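Local atomic coordinates of acyl-coenzyme A oxidase acox-1.2 (Caenorhabditis elegans, PDB entry 5K3J), a protein that catalyses the FAD-dependent desaturation of CoA-linked ascaroside pheromones with a five-carbon omega side chain, the first step of their peroxisomal beta-oxidation. Residues A[517-520]-A[521-525]; A[440-443]-A[444-447]; A[330-333]-A[334-337]. All coordinates share one frame; numbering follows the deposited sequence.

Overall arrangement
Along the chain the order is interaction 3, interaction 2, interaction 1. Interactions 1 and 2 are neighbours, with centres about 10 Å apart. L523 and T524 of helix 520-543 pack there on L440, A443 and V447 of helix 435-450. Interaction 3 lies far off in the same chain, its centre about 40 Å from that of interaction 1 and about 42 Å from that of interaction 2. Across the dimer, interactions 3 and 1 meet: Q336 of one subunit bonds to N517, K518 and V521 of the other. R525 of interaction 1 contacts ATP, Q441 and R444 of interaction 2 ascaroside-CoA, and Y335 of interaction 3 FAD. ATP and FAD are shared between the subunits.

Interaction 1 (A[517-520]-A[521-525]); sequences NKSA and VELTR. With ATP (adenosine-5'-triphosphate), chain D.
S519 and L523 make the close-packed part of this turn. The S519 carbonyl O accepts L523 N at 3.1 Å. L523 CD1 lies alongside the S519 hydroxyl, 3.4 Å from OG. That OG sits between its own backbone N and carbonyl carbon (chi1 61°), where it bonds back to the carbonyl oxygens of A515 and W516. F502 and A498 of helix 481-507 cover this side, and A443 and V447 add to the packing on L523. One residue on, T524 N bonds to A520 O at 3.3 Å.

The geometry is that of a helix start. S519 holds the N-cap position of helix 520-543, just after helix 512-518, but its side chain makes no capping bond. Within the helix, T524 OG1 donates to V521 O, which also takes R525 N.

The far end of 521-525 is buried and polar. R525 points to ATP, with O2G in the guanidinium plane at its edge, 3.1 Å from NH1, and O1A over one face. E522 OE2 forms a salt bridge to R525 NE at 3.5 Å, while E522 OE1 bonds to Q494.

The loose side is at the opposite end, at N517 and K518. Both are partly exposed, and their side chains do not touch 521-525. N517 OD1 is held by Q336 N of the second subunit.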
loop_
_atom_site.group_PDB
_atom_site.type_symbol
_atom_site.label_atom_id
_atom_site.label_comp_id
_atom_site.label_asym_id
_atom_site.label_seq_id
_atom_site.Cartn_x
_atom_site.Cartn_y
_atom_site.Cartn_z
ATOM N N ASN A 517 -18.548 18.971 -11.346
ATOM C CA ASN A 517 -17.872 18.741 -10.077
ATOM C C ASN A 517 -18.760 18.012 -9.071
ATOM O O ASN A 517 -18.313 17.085 -8.395
ATOM C CB ASN A 517 -17.401 20.075 -9.494
ATOM C CG ASN A 517 -16.519 19.907 -8.269
ATOM O OD1 ASN A 517 -16.159 18.794 -7.892
ATOM N ND2 ASN A 517 -16.159 21.024 -7.649
ATOM N N LYS A 518 -20.019 18.427 -8.984
ATOM C CA LYS A 518 -20.948 17.861 -8.011
ATOM C C LYS A 518 -21.365 16.434 -8.348
ATOM O O LYS A 518 -21.860 15.708 -7.489
ATOM C CB LYS A 518 -22.183 18.751 -7.892
ATOM C CG LYS A 518 -21.935 20.029 -7.119
ATOM C CD LYS A 518 -23.225 20.795 -6.906
ATOM C CE LYS A 518 -23.069 21.840 -5.816
ATOM N NZ LYS A 518 -24.349 22.549 -5.537
ATOM N N SER A 519 -21.163 16.030 -9.596
ATOM C CA SER A 519 -21.511 14.678 -10.014
ATOM C C SER A 519 -20.267 13.820 -10.216
ATOM O O SER A 519 -20.354 12.703 -10.719
ATOM C CB SER A 519 -22.330 14.713 -11.304
ATOM O OG SER A 519 -21.587 15.304 -12.352
ATOM N N ALA A 520 -19.115 14.349 -9.808
ATOM C CA ALA A 520 -17.818 13.765 -10.149
ATOM C C ALA A 520 -17.624 12.338 -9.635
ATOM O O ALA A 520 -16.938 11.539 -10.273
ATOM C CB ALA A 520 -16.694 14.658 -9.635
ATOM N N VAL A 521 -18.219 12.015 -8.491
ATOM C CA VAL A 521 -18.055 10.682 -7.915
ATOM C C VAL A 521 -18.868 9.638 -8.679
ATOM O O VAL A 521 -18.360 8.560 -8.986
ATOM C CB VAL A 521 -18.455 10.648 -6.430
ATOM C CG1 VAL A 521 -18.276 9.245 -5.870
ATOM C CG2 VAL A 521 -17.618 11.633 -5.637
ATOM N N GLU A 522 -20.123 9.962 -8.981
ATOM C CA GLU A 522 -20.983 9.077 -9.763
ATOM C C GLU A 522 -20.358 8.761 -11.114
ATOM O O GLU A 522 -20.400 7.622 -11.583
ATOM C CB GLU A 522 -22.363 9.703 -9.968
ATOM C CG GLU A 522 -23.209 9.748 -8.711
ATOM C CD GLU A 522 -23.490 8.368 -8.156
ATOM O OE1 GLU A 522 -23.794 7.455 -8.953
ATOM O OE2 GLU A 522 -23.401 8.194 -6.924
ATOM N N LEU A 523 -19.773 9.785 -11.727
ATOM C CA LEU A 523 -19.134 9.662 -13.030
ATOM C C LEU A 523 -17.942 8.715 -13.003
ATOM O O LEU A 523 -17.665 8.025 -13.984
ATOM C CB LEU A 523 -18.692 11.039 -13.521
ATOM C CG LEU A 523 -19.814 12.035 -13.805
ATOM C CD1 LEU A 523 -19.252 13.436 -13.889
ATOM C CD2 LEU A 523 -20.519 11.664 -15.091
ATOM N N THR A 524 -17.230 8.688 -11.882
ATOM C CA THR A 524 -16.093 7.787 -11.742
ATOM C C THR A 524 -16.561 6.363 -11.466
ATOM O O THR A 524 -15.876 5.401 -11.809
ATOM C CB THR A 524 -15.139 8.222 -10.615
ATOM O OG1 THR A 524 -15.860 8.296 -9.379
ATOM C CG2 THR A 524 -14.523 9.577 -10.924
ATOM N N ARG A 525 -17.725 6.231 -10.839
ATOM C CA ARG A 525 -18.319 4.917 -10.635
ATOM C C ARG A 525 -18.693 4.336 -11.989
ATOM O O ARG A 525 -18.561 3.135 -12.226
ATOM C CB ARG A 525 -19.551 4.999 -9.735
ATOM C CG ARG A 525 -19.296 5.639 -8.382
ATOM C CD ARG A 525 -20.577 5.718 -7.569
ATOM N NE ARG A 525 -20.403 6.467 -6.327
ATOM C CZ ARG A 525 -19.907 5.955 -5.206
ATOM N NH1 ARG A 525 -19.524 4.685 -5.164
ATOM N NH2 ARG A 525 -19.789 6.714 -4.125
HETATM P PG ATP D . -17.831 1.287 -6.180
HETATM O O1G ATP D . -18.583 1.852 -7.361
HETATM O O2G ATP D . -18.312 1.800 -4.842
HETATM O O3G ATP D . -17.612 -0.206 -6.238
HETATM P PB ATP D . -15.270 1.786 -5.158
HETATM O O1B ATP D . -14.129 0.918 -5.637
HETATM O O2B ATP D . -15.980 1.450 -3.867
HETATM O O3B ATP D . -16.353 1.911 -6.344
HETATM P PA ATP D . -15.580 4.405 -4.280
HETATM O O1A ATP D . -15.996 5.495 -5.242
HETATM O O2A ATP D . -16.625 3.685 -3.460
HETATM O O3A ATP D . -14.736 3.302 -5.092
HETATM O "O5'" ATP D . -14.471 4.998 -3.280
HETATM C "C5'" ATP D . -13.779 4.139 -2.373
HETATM C "C4'" ATP D . -12.339 4.620 -2.326
HETATM O "O4'" ATP D . -11.546 3.955 -3.316
HETATM C "C3'" ATP D . -12.295 6.110 -2.616
HETATM O "O3'" ATP D . -11.627 6.787 -1.551
HETATM C "C2'" ATP D . -11.509 6.240 -3.904
HETATM O "O2'" ATP D . -10.597 7.338 -3.856
HETATM C "C1'" ATP D . -10.771 4.916 -4.036
HETATM N N9 ATP D . -10.625 4.502 -5.454
HETATM C C8 ATP D . -11.584 3.936 -6.208
HETATM N N7 ATP D . -11.139 3.670 -7.461
HETATM C C5 ATP D . -9.857 4.069 -7.523
HETATM C C6 ATP D . -8.793 4.081 -8.555
HETATM N N6 ATP D . -9.013 3.598 -9.803
HETATM N N1 ATP D . -7.591 4.588 -8.201
HETATM C C2 ATP D . -7.358 5.071 -6.965
HETATM N N3 ATP D . -8.275 5.094 -5.984
HETATM C C4 ATP D . -9.522 4.615 -6.198
#

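Interaction 2 (A[440-443]-A[444-447]); sequences LQLA and RYLV. With 6QA (~{S}-[2-[3-[[(2~{R})-4-[[[(2~{R},3~{S},4~{R},5~{R})-5-(6-aminopurin-9-yl)-4-oxidanyl-3-phosphonooxy-oxolan-2-yl]methoxy-oxidanyl-phosphoryl]oxy-oxidanyl-phosphoryl]oxy-3,3-dimethyl-2-oxidanyl-butanoyl]amino]propanoylamino]ethyl] 5-[(2~{R},3~{R},5~{R},6~{S})-6-methyl-3,5-bis(oxidanyl)oxan-2-yl]oxypentanethioate), chain E.
The Y445 ring and L442 meet obliquely: L442 CD1 lies 3.6 Å from ring atom CD2. The second flat group, the R444 guanidinium, has O51 of the CoA 3'-phosphate in a similarly oblique position, 3.2 Å from NH2. W516 makes a cation-pi contact with R444. R512 lies close to R444, and the two positive charges probably both favour the phosphate.

All eight residues lie on one alpha helix, 435-450, in the C-alpha1 region of the acyl-CoA oxidase family. The contacts therefore link residues three and four apart. Different sides of the helix do different work. On one, L442 reaches forward to both Y445 and L446. Its CG is anti to the backbone N (chi1 165°), which carries CD1 along the helix to within 4.2 Å of L446 CG. A383 of helix 379-405 touches both L442 and Y445. S527 and H530 of helix 520-543 pack on L442 and L446.

Another side carries the substrate. The amide of Q441 approaches the paired methyls of the pantoyl group, with CD 3.3 Å from C22. Its OE1 is hydrogen-bonded to H382, which would help fix the turn of the amide. The R444 chain runs beside the phosphate, and CB comes 3.4 Å from O52. L440, on a further side, touches FAD and W516.

The backbone bonds are uneven. R444 N is shared weakly between L440 O and Q441 O, and L446 N weakly between L442 O and A443 O. The bond from V447 N to A443 O is straighter, 2.9 Å with an N-H...O angle of 152°.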
loop_
_atom_site.group_PDB
_atom_site.type_symbol
_atom_site.label_atom_id
_atom_site.label_comp_id
_atom_site.label_asym_id
_atom_site.label_seq_id
_atom_site.Cartn_x
_atom_site.Cartn_y
_atom_site.Cartn_z
ATOM N N LEU A 440 -12.102 10.422 -14.579
ATOM C CA LEU A 440 -12.976 11.522 -14.962
ATOM C C LEU A 440 -12.869 11.836 -16.447
ATOM O O LEU A 440 -13.801 12.371 -17.042
ATOM C CB LEU A 440 -12.652 12.769 -14.137
ATOM C CG LEU A 440 -13.258 12.770 -12.734
ATOM C CD1 LEU A 440 -12.744 13.944 -11.914
ATOM C CD2 LEU A 440 -14.776 12.800 -12.836
ATOM N N GLN A 441 -11.726 11.504 -17.036
ATOM C CA GLN A 441 -11.510 11.710 -18.464
ATOM C C GLN A 441 -12.353 10.747 -19.288
ATOM O O GLN A 441 -12.918 11.126 -20.314
ATOM C CB GLN A 441 -10.029 11.547 -18.808
ATOM C CG GLN A 441 -9.247 12.846 -18.822
ATOM C CD GLN A 441 -9.487 13.652 -20.080
ATOM O OE1 GLN A 441 -8.806 13.465 -21.087
ATOM N NE2 GLN A 441 -10.448 14.565 -20.026
ATOM N N LEU A 442 -12.431 9.501 -18.835
ATOM C CA LEU A 442 -13.250 8.492 -19.495
ATOM C C LEU A 442 -14.733 8.788 -19.296
ATOM O O LEU A 442 -15.563 8.482 -20.153
ATOM C CB LEU A 442 -12.909 7.098 -18.964
ATOM C CG LEU A 442 -13.878 5.948 -19.256
ATOM C CD1 LEU A 442 -14.050 5.738 -20.750
ATOM C CD2 LEU A 442 -13.384 4.685 -18.599
ATOM N N ALA A 443 -15.051 9.394 -18.157
ATOM C CA ALA A 443 -16.421 9.761 -17.828
ATOM C C ALA A 443 -16.965 10.793 -18.811
ATOM O O ALA A 443 -18.165 10.822 -19.087
ATOM C CB ALA A 443 -16.496 10.290 -16.411
ATOM N N ARG A 444 -16.081 11.639 -19.332
ATOM C CA ARG A 444 -16.469 12.627 -20.332
ATOM C C ARG A 444 -16.807 11.948 -21.653
ATOM O O ARG A 444 -17.700 12.383 -22.380
ATOM C CB ARG A 444 -15.360 13.658 -20.533
ATOM C CG ARG A 444 -15.233 14.643 -19.390
ATOM C CD ARG A 444 -15.020 16.053 -19.903
ATOM N NE ARG A 444 -15.264 17.064 -18.879
ATOM C CZ ARG A 444 -16.068 18.109 -19.044
ATOM N NH1 ARG A 444 -16.230 18.987 -18.062
ATOM N NH2 ARG A 444 -16.709 18.279 -20.194
ATOM N N TYR A 445 -16.083 10.877 -21.956
ATOM C CA TYR A 445 -16.321 10.097 -23.163
ATOM C C TYR A 445 -17.567 9.242 -22.999
ATOM O O TYR A 445 -18.153 8.790 -23.981
ATOM C CB TYR A 445 -15.094 9.240 -23.474
ATOM C CG TYR A 445 -15.302 8.058 -24.405
ATOM C CD1 TYR A 445 -15.219 8.203 -25.787
ATOM C CD2 TYR A 445 -15.531 6.785 -23.894
ATOM C CE1 TYR A 445 -15.389 7.113 -26.633
ATOM C CE2 TYR A 445 -15.701 5.696 -24.730
ATOM C CZ TYR A 445 -15.630 5.864 -26.096
ATOM O OH TYR A 445 -15.799 4.779 -26.928
ATOM N N LEU A 446 -17.968 9.033 -21.749
ATOM C CA LEU A 446 -19.178 8.283 -21.441
ATOM C C LEU A 446 -20.404 9.188 -21.506
ATOM O O LEU A 446 -21.471 8.762 -21.952
ATOM C CB LEU A 446 -19.073 7.627 -20.063
ATOM C CG LEU A 446 -18.098 6.454 -19.949
ATOM C CD1 LEU A 446 -18.221 5.777 -18.588
ATOM C CD2 LEU A 446 -18.316 5.456 -21.081
ATOM N N VAL A 447 -20.250 10.432 -21.061
ATOM C CA VAL A 447 -21.316 11.418 -21.178
ATOM C C VAL A 447 -21.609 11.678 -22.642
ATOM O O VAL A 447 -22.749 11.565 -23.080
ATOM C CB VAL A 447 -20.958 12.747 -20.485
ATOM C CG1 VAL A 447 -21.961 13.832 -20.867
ATOM C CG2 VAL A 447 -20.906 12.563 -18.980
HETATM P P26 6QA E . -5.710 19.516 -21.057
HETATM P P29 6QA E . -8.151 20.603 -22.460
HETATM P P50 6QA E . -14.057 16.959 -23.499
HETATM O O01 6QA E . 5.730 1.959 -15.602
HETATM C C02 6QA E . 6.055 2.887 -16.661
HETATM C C03 6QA E . 6.673 4.068 -15.896
HETATM O O04 6QA E . 6.783 5.170 -16.674
HETATM C C05 6QA E . 5.615 5.904 -16.858
HETATM C C06 6QA E . 5.871 7.344 -16.330
HETATM C C07 6QA E . 5.021 8.312 -17.186
HETATM C C08 6QA E . 5.656 9.700 -17.132
HETATM C C09 6QA E . 4.709 10.696 -16.606
HETATM S S10 6QA E . 4.538 12.207 -17.687
HETATM C C11 6QA E . 2.822 12.621 -18.111
HETATM C C12 6QA E . 1.764 11.973 -17.266
HETATM N N13 6QA E . 0.879 12.989 -16.834
HETATM C C14 6QA E . -0.512 13.003 -17.237
HETATM C C15 6QA E . -1.470 14.137 -16.724
HETATM C C16 6QA E . -2.065 14.854 -17.983
HETATM N N17 6QA E . -3.520 15.058 -17.854
HETATM C C18 6QA E . -4.131 16.134 -18.645
HETATM C C19 6QA E . -5.636 16.370 -18.538
HETATM O O20 6QA E . -6.161 15.557 -17.512
HETATM C C21 6QA E . -6.364 16.043 -19.873
HETATM C C22 6QA E . -7.861 16.505 -19.593
HETATM C C23 6QA E . -6.213 14.516 -20.180
HETATM C C24 6QA E . -5.865 16.801 -21.099
HETATM O O25 6QA E . -6.522 18.076 -21.253
HETATM O O27 6QA E . -5.173 19.712 -19.631
HETATM O O28 6QA E . -6.841 20.736 -21.439
HETATM O O30 6QA E . -7.831 21.428 -23.711
HETATM O O31 6QA E . -8.434 18.980 -22.793
HETATM C C32 6QA E . -9.653 18.385 -22.549
HETATM C C33 6QA E . -10.377 18.214 -23.950
HETATM O O34 6QA E . -9.555 17.809 -24.841
HETATM C C35 6QA E . -9.958 16.308 -25.322
HETATM N N36 6QA E . -8.785 15.434 -25.166
HETATM C C37 6QA E . -7.966 15.399 -24.110
HETATM N N38 6QA E . -6.993 14.505 -24.287
HETATM C C39 6QA E . -7.176 13.932 -25.511
HETATM C C40 6QA E . -8.306 14.522 -26.078
HETATM N N41 6QA E . -8.711 14.129 -27.316
HETATM C C42 6QA E . -8.032 13.186 -27.970
HETATM N N43 6QA E . -6.932 12.597 -27.457
HETATM C C44 6QA E . -6.477 12.936 -26.251
HETATM N N45 6QA E . -5.281 12.296 -25.693
HETATM C C46 6QA E . -10.971 15.919 -24.610
HETATM O O47 6QA E . -12.086 15.452 -25.498
HETATM C C48 6QA E . -11.447 17.118 -23.794
HETATM O O49 6QA E . -12.677 17.587 -24.238
HETATM O O51 6QA E . -14.762 18.065 -22.771
HETATM O O52 6QA E . -13.663 15.848 -22.512
HETATM O O53 6QA E . -14.951 16.351 -24.545
HETATM O O54 6QA E . -9.368 21.175 -21.777
HETATM O O55 6QA E . -4.556 19.598 -22.039
HETATM O O56 6QA E . -3.452 16.824 -19.348
HETATM O O57 6QA E . -0.956 12.174 -17.959
HETATM O O58 6QA E . 4.158 10.461 -15.537
HETATM O O59 6QA E . 8.005 3.742 -15.414
HETATM C C60 6QA E . 8.884 3.332 -16.467
HETATM C C61 6QA E . 10.208 3.136 -15.764
HETATM C C62 6QA E . 8.331 2.074 -17.188
HETATM C C63 6QA E . 6.952 2.269 -17.658
HETATM O O64 6QA E . 9.175 1.782 -18.357
#

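Interaction 3 (A[330-333]-A[334-337]); sequences VKVL and DYQT. With FAD (flavin-adenine dinucleotide), chain G.
Y335 folds back over V332 and reaches V330, with the adenine of FAD over one face of its ring. Its CB lies 3.5 Å from V332 O. CG is anti to the carbonyl carbon (chi1 -70°), and this brings one ring face against the adenine. CG itself is near C2A, and CD1 near N1A. CD2 meets both V332 O and FAD C4A. CE2 comes 3.4 Å from FAD C5A, while CE1 is next to N1A, which stands 3.6 Å above the ring centre. CZ meets C6A at 3.5 Å on the FAD side and V330 CG1 at 3.6 Å. At the tip, OH donates to Q320 O, with FAD N6A nearby and V330 CG1 3.5 Å away.

Two backbone bonds shape the turn: D334 N to K331 O at 3.0 Å, and Y335 N to V332 O at 3.3 Å. V330 CG2 rests against the D334 carboxylate, whose OD1 forms a salt bridge to R598. V332 CG1 touches the FAD ribose.

The turn leads from the loop after helix 287-315 into helix 336-340, with Y335 at the N-cap position. S315 of helix 287-315 packs on V332 and L333, and helices 512-518 and 520-543 of the second subunit border Y335, Q336 and T337.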
loop_
_atom_site.group_PDB
_atom_site.type_symbol
_atom_site.label_atom_id
_atom_site.label_comp_id
_atom_site.label_asym_id
_atom_site.label_seq_id
_atom_site.Cartn_x
_atom_site.Cartn_y
_atom_site.Cartn_z
ATOM N N VAL A 330 -1.129 -28.255 7.983
ATOM C CA VAL A 330 -1.552 -28.144 6.592
ATOM C C VAL A 330 -0.894 -26.955 5.891
ATOM O O VAL A 330 -0.586 -25.942 6.521
ATOM C CB VAL A 330 -3.098 -28.012 6.487
ATOM C CG1 VAL A 330 -3.575 -26.665 7.025
ATOM C CG2 VAL A 330 -3.567 -28.209 5.054
ATOM N N LYS A 331 -0.666 -27.094 4.589
ATOM C CA LYS A 331 -0.233 -25.974 3.763
ATOM C C LYS A 331 -1.286 -24.864 3.808
ATOM O O LYS A 331 -2.481 -25.130 3.676
ATOM C CB LYS A 331 0.005 -26.424 2.320
ATOM C CG LYS A 331 1.100 -27.479 2.152
ATOM C CD LYS A 331 1.283 -27.842 0.684
ATOM C CE LYS A 331 2.375 -28.877 0.483
ATOM N NZ LYS A 331 2.616 -29.124 -0.964
ATOM N N VAL A 332 -0.842 -23.623 3.994
ATOM C CA VAL A 332 -1.761 -22.500 4.168
ATOM C C VAL A 332 -2.538 -22.198 2.894
ATOM O O VAL A 332 -3.580 -21.549 2.936
ATOM C CB VAL A 332 -1.021 -21.226 4.620
ATOM C CG1 VAL A 332 -0.543 -21.371 6.057
ATOM C CG2 VAL A 332 0.136 -20.924 3.682
ATOM N N LEU A 333 -2.034 -22.684 1.765
ATOM C CA LEU A 333 -2.723 -22.512 0.493
ATOM C C LEU A 333 -4.026 -23.310 0.462
ATOM O O LEU A 333 -4.894 -23.058 -0.367
ATOM C CB LEU A 333 -1.812 -22.926 -0.670
ATOM C CG LEU A 333 -2.335 -22.743 -2.100
ATOM C CD1 LEU A 333 -2.786 -21.307 -2.338
ATOM C CD2 LEU A 333 -1.281 -23.163 -3.116
ATOM N N ASP A 334 -4.169 -24.266 1.374
ATOM C CA ASP A 334 -5.369 -25.096 1.412
ATOM C C ASP A 334 -6.557 -24.354 2.017
ATOM O O ASP A 334 -7.712 -24.655 1.708
ATOM C CB ASP A 334 -5.105 -26.387 2.190
ATOM C CG ASP A 334 -4.328 -27.405 1.379
ATOM O OD1 ASP A 334 -4.242 -27.234 0.145
ATOM O OD2 ASP A 334 -3.814 -28.379 1.967
ATOM N N TYR A 335 -6.265 -23.384 2.876
ATOM C CA TYR A 335 -7.305 -22.580 3.511
ATOM C C TYR A 335 -8.092 -21.785 2.475
ATOM O O TYR A 335 -7.550 -21.377 1.450
ATOM C CB TYR A 335 -6.702 -21.630 4.548
ATOM C CG TYR A 335 -6.168 -22.319 5.785
ATOM C CD1 TYR A 335 -6.992 -23.117 6.568
ATOM C CD2 TYR A 335 -4.848 -22.159 6.178
ATOM C CE1 TYR A 335 -6.513 -23.745 7.702
ATOM C CE2 TYR A 335 -4.358 -22.783 7.312
ATOM C CZ TYR A 335 -5.197 -23.574 8.070
ATOM O OH TYR A 335 -4.726 -24.201 9.201
ATOM N N GLN A 336 -9.370 -21.559 2.751
ATOM C CA GLN A 336 -10.246 -20.897 1.794
ATOM C C GLN A 336 -9.928 -19.410 1.661
ATOM O O GLN A 336 -9.844 -18.880 0.552
ATOM C CB GLN A 336 -11.704 -21.078 2.200
ATOM C CG GLN A 336 -12.685 -20.539 1.186
ATOM C CD GLN A 336 -14.119 -20.818 1.577
ATOM O OE1 GLN A 336 -14.698 -20.109 2.399
ATOM N NE2 GLN A 336 -14.700 -21.857 0.992
ATOM N N THR A 337 -9.760 -18.744 2.800
ATOM C CA THR A 337 -9.399 -17.331 2.827
ATOM C C THR A 337 -8.131 -17.054 2.024
ATOM O O THR A 337 -8.018 -16.027 1.355
ATOM C CB THR A 337 -9.187 -16.834 4.271
ATOM O OG1 THR A 337 -8.195 -17.645 4.914
ATOM C CG2 THR A 337 -10.480 -16.904 5.064
HETATM P PA FAD G . 0.904 -17.204 9.158
HETATM O O1A FAD G . 0.309 -17.790 10.440
HETATM O O2A FAD G . 1.957 -18.125 8.616
HETATM O O5B FAD G . -0.265 -17.019 8.057
HETATM C C5B FAD G . 0.110 -16.686 6.710
HETATM C C4B FAD G . -1.125 -16.919 5.790
HETATM O O4B FAD G . -1.676 -18.064 6.081
HETATM C C3B FAD G . -2.193 -15.854 6.062
HETATM O O3B FAD G . -2.792 -15.503 4.917
HETATM C C2B FAD G . -3.213 -16.562 6.998
HETATM O O2B FAD G . -4.589 -16.010 6.772
HETATM C C1B FAD G . -3.165 -17.789 6.625
HETATM N N9A FAD G . -3.443 -18.663 7.723
HETATM C C8A FAD G . -2.551 -19.180 8.587
HETATM N N7A FAD G . -3.229 -19.958 9.468
HETATM C C5A FAD G . -4.552 -19.917 9.137
HETATM C C6A FAD G . -5.670 -20.524 9.699
HETATM N N6A FAD G . -5.890 -21.397 10.802
HETATM N N1A FAD G . -6.877 -20.315 9.173
HETATM C C2A FAD G . -7.016 -19.509 8.082
HETATM N N3A FAD G . -5.924 -18.915 7.530
HETATM C C4A FAD G . -4.690 -19.126 8.066
HETATM N N1 FAD G . 6.434 -11.694 16.968
HETATM C C2 FAD G . 6.932 -11.704 18.340
HETATM O O2 FAD G . 6.873 -12.722 18.997
HETATM N N3 FAD G . 7.501 -10.487 18.926
HETATM C C4 FAD G . 7.569 -9.301 18.163
HETATM O O4 FAD G . 8.055 -8.265 18.663
HETATM C C4X FAD G . 7.063 -9.287 16.764
HETATM N N5 FAD G . 7.131 -8.077 15.979
HETATM C C5X FAD G . 6.634 -8.067 14.606
HETATM C C6 FAD G . 6.701 -6.887 13.845
HETATM C C7 FAD G . 6.222 -6.875 12.521
HETATM C C7M FAD G . 6.400 -5.487 11.896
HETATM C C8 FAD G . 5.678 -8.035 11.960
HETATM C C8M FAD G . 5.137 -8.122 10.543
HETATM C C9 FAD G . 5.607 -9.222 12.717
HETATM C C9A FAD G . 6.084 -9.240 14.040
HETATM N N10 FAD G . 6.010 -10.478 14.840
HETATM C C10 FAD G . 6.502 -10.490 16.188
HETATM C "C1'" FAD G . 5.445 -11.716 14.259
HETATM C "C2'" FAD G . 3.924 -11.634 14.174
HETATM O "O2'" FAD G . 3.394 -11.557 15.451
HETATM C "C3'" FAD G . 3.427 -12.881 13.499
HETATM O "O3'" FAD G . 4.031 -12.993 12.235
HETATM C "C4'" FAD G . 1.932 -12.822 13.336
HETATM O "O4'" FAD G . 1.323 -12.808 14.606
HETATM C "C5'" FAD G . 1.477 -14.042 12.564
HETATM O "O5'" FAD G . 2.230 -14.125 11.362
HETATM P P FAD G . 2.532 -15.553 10.709
HETATM O O1P FAD G . 3.984 -15.587 10.221
HETATM O O2P FAD G . 2.318 -16.639 11.713
HETATM O O3P FAD G . 1.555 -15.786 9.492
#